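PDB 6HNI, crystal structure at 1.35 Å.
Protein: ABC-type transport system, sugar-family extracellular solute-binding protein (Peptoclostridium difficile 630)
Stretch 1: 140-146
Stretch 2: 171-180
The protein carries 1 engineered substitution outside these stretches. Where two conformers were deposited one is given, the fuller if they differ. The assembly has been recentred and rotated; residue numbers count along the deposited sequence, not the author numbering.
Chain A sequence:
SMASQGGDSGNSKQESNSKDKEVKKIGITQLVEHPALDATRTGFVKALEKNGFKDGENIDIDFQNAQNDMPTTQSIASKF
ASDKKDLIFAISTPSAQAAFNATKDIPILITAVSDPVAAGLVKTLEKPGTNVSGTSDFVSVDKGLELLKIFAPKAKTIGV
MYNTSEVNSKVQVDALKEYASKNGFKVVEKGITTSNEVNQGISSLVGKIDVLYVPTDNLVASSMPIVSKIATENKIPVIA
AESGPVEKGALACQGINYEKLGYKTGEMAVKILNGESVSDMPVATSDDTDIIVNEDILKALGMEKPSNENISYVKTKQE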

# COMPACT_ATOMS: atom_id res chain seq x y z
N SER A 140 -9.99 4.12 4.95
CA SER A 140 -10.34 4.09 6.40
C SER A 140 -10.26 2.69 6.99
O SER A 140 -10.52 1.70 6.34
CB SER A 140 -11.71 4.69 6.67
OG SER A 140 -12.72 3.81 6.21
N VAL A 141 -9.87 2.65 8.28
CA VAL A 141 -9.82 1.35 8.99
C VAL A 141 -11.22 0.75 9.04
O VAL A 141 -11.40 -0.46 9.06
CB VAL A 141 -9.25 1.44 10.42
CG1 VAL A 141 -7.79 1.83 10.40
CG2 VAL A 141 -10.07 2.33 11.36
N ASP A 142 -12.23 1.62 9.00
CA ASP A 142 -13.61 1.19 9.09
C ASP A 142 -13.98 0.22 7.98
O ASP A 142 -14.79 -0.65 8.17
CB ASP A 142 -14.58 2.39 9.03
CG ASP A 142 -14.28 3.48 10.07
OD1 ASP A 142 -13.14 3.99 10.18
OD2 ASP A 142 -15.20 3.88 10.78
N LYS A 143 -13.38 0.38 6.80
CA LYS A 143 -13.74 -0.48 5.67
C LYS A 143 -13.42 -1.94 5.93
O LYS A 143 -14.19 -2.81 5.63
CB LYS A 143 -13.04 -0.01 4.39
CG LYS A 143 -13.54 1.36 3.91
CD LYS A 143 -14.95 1.30 3.34
CE LYS A 143 -15.34 2.64 2.71
NZ LYS A 143 -16.74 2.53 2.20
N GLY A 144 -12.24 -2.19 6.44
CA GLY A 144 -11.90 -3.56 6.81
C GLY A 144 -12.64 -4.06 8.04
O GLY A 144 -13.09 -5.21 8.07
N LEU A 145 -12.80 -3.20 9.04
CA LEU A 145 -13.44 -3.62 10.28
C LEU A 145 -14.94 -3.90 10.12
O LEU A 145 -15.49 -4.68 10.88
CB LEU A 145 -13.08 -2.64 11.40
CG LEU A 145 -11.57 -2.61 11.72
CD1 LEU A 145 -11.27 -1.61 12.81
CD2 LEU A 145 -10.95 -3.95 12.02
N GLU A 146 -15.57 -3.31 9.11
CA GLU A 146 -16.95 -3.67 8.65
C GLU A 146 -17.11 -5.15 8.39
O GLU A 146 -18.18 -5.72 8.58
CB GLU A 146 -17.34 -2.89 7.31
CG GLU A 146 -17.85 -1.48 7.52
CD GLU A 146 -18.04 -0.67 6.22
OE1 GLU A 146 -18.36 -1.26 5.14
OE2 GLU A 146 -17.87 0.57 6.29
N VAL A 171 0.43 5.73 11.36
CA VAL A 171 -0.80 6.46 11.23
C VAL A 171 -2.00 5.50 11.22
O VAL A 171 -3.02 5.77 11.87
CB VAL A 171 -0.78 7.33 9.92
CG1 VAL A 171 -2.14 7.91 9.66
CG2 VAL A 171 0.26 8.43 10.04
N GLN A 172 -1.89 4.36 10.53
CA GLN A 172 -2.97 3.42 10.47
C GLN A 172 -3.21 2.71 11.84
O GLN A 172 -4.37 2.49 12.19
CB GLN A 172 -2.67 2.38 9.40
CG GLN A 172 -2.75 2.99 7.97
CD GLN A 172 -2.34 2.00 6.89
OE1 GLN A 172 -3.06 1.06 6.57
NE2 GLN A 172 -1.14 2.22 6.34
N VAL A 173 -2.14 2.38 12.55
CA VAL A 173 -2.29 1.80 13.91
C VAL A 173 -3.00 2.81 14.80
O VAL A 173 -3.88 2.41 15.59
CB VAL A 173 -0.92 1.34 14.41
CG1 VAL A 173 -1.02 0.92 15.90
CG2 VAL A 173 -0.40 0.17 13.60
N ASP A 174 -2.65 4.09 14.73
CA ASP A 174 -3.36 5.10 15.55
C ASP A 174 -4.85 5.13 15.22
O ASP A 174 -5.69 5.25 16.13
CB ASP A 174 -2.80 6.50 15.33
CG ASP A 174 -1.49 6.70 15.95
OD1 ASP A 174 -1.07 5.89 16.79
OD2 ASP A 174 -0.84 7.71 15.60
N ALA A 175 -5.16 5.08 13.92
CA ALA A 175 -6.57 5.02 13.45
C ALA A 175 -7.29 3.78 13.97
O ALA A 175 -8.46 3.88 14.37
CB ALA A 175 -6.66 5.12 11.95
N LEU A 176 -6.60 2.64 13.95
CA LEU A 176 -7.17 1.43 14.49
C LEU A 176 -7.51 1.55 15.97
O LEU A 176 -8.59 1.14 16.43
CB LEU A 176 -6.21 0.27 14.27
CG LEU A 176 -6.65 -1.06 14.80
CD1 LEU A 176 -7.92 -1.54 14.18
CD2 LEU A 176 -5.57 -2.09 14.53
N LYS A 177 -6.57 2.11 16.73
CA LYS A 177 -6.80 2.30 18.17
C LYS A 177 -7.92 3.28 18.42
O LYS A 177 -8.70 3.09 19.37
CB LYS A 177 -5.54 2.72 18.89
CG LYS A 177 -4.48 1.64 18.93
CD LYS A 177 -3.09 2.16 19.15
CE LYS A 177 -2.76 2.46 20.57
NZ LYS A 177 -1.27 2.61 20.67
N GLU A 178 -8.05 4.34 17.61
CA GLU A 178 -9.14 5.26 17.77
C GLU A 178 -10.49 4.59 17.51
O GLU A 178 -11.45 4.74 18.31
CB GLU A 178 -8.96 6.47 16.83
CG GLU A 178 -10.09 7.47 16.87
CD GLU A 178 -10.07 8.35 18.12
OE1 GLU A 178 -9.21 8.14 19.02
OE2 GLU A 178 -10.92 9.27 18.18
N TYR A 179 -10.58 3.82 16.43
CA TYR A 179 -11.78 3.06 16.14
C TYR A 179 -12.13 2.10 17.29
O TYR A 179 -13.28 2.00 17.70
CB TYR A 179 -11.62 2.29 14.84
CG TYR A 179 -12.82 1.48 14.39
CD1 TYR A 179 -13.06 0.23 14.92
CD2 TYR A 179 -13.67 1.93 13.39
CE1 TYR A 179 -14.11 -0.52 14.50
CE2 TYR A 179 -14.73 1.17 12.97
CZ TYR A 179 -14.95 -0.06 13.53
OH TYR A 179 -16.00 -0.86 13.17
N ALA A 180 -11.13 1.41 17.80
CA ALA A 180 -11.35 0.37 18.82
C ALA A 180 -11.88 1.01 20.07
O ALA A 180 -12.80 0.45 20.70
CB ALA A 180 -10.05 -0.32 19.08
O HOH W 1 -16.76 -0.59 10.66

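No direct hydrogen bond joins these two helical segments; their one polar link is a water molecule, and the rest is packing, much of it against Tyr179. The water donates to the backbone O of Asp142 at 3.2 Å and lies 2.6 Å from Tyr179 OH, so the water links the phenol oxygen to the backbone of the other segment.

The ring illustrates how an aromatic side chain can offer different surfaces to different neighbours. Over one face sits Leu145 CD1, 3.7 Å from the centroid of the Tyr179 ring and 27° off the normal, a CH-pi arrangement in which a methyl group meets the pi cloud; the closest approach is 3.3 Å, from Leu145 CD1 to Tyr179 CD1. At the edge, near the ring plane, Asp142 OD2 comes within 3.5 Å of Tyr179 CE2. Such a placement suits a carboxylate oxygen, since the rim of an aromatic ring carries the slightly positive hydrogens. The same Leu145 methyl also touches Leu176, with 3.6 Å between the two CD1 atoms, and so bridges ring and aliphatic side chain.

Val141 supplies the classic knob. Its side chain enters a hole formed by Gln172, Ala175, Leu176 and Tyr179, where Val141 CG1 lies 3.8 Å from Ala175 CB and Val141 CG2 lies 3.8 Å from Tyr179 CB. Val141 also reaches the backbone, with Val141 CG2 3.7 Å from Ala175 O. Ala175 O already accepts a hydrogen bond from Tyr179 N (3.0 Å) within its own helix.

The helix axes cross at -61° and approach no closer than 10.5 Å, and only 320 Å² is buried in total. Val141 and Leu145, one helical turn apart, both point toward the partner, so their side chains meet the partner helix side by side.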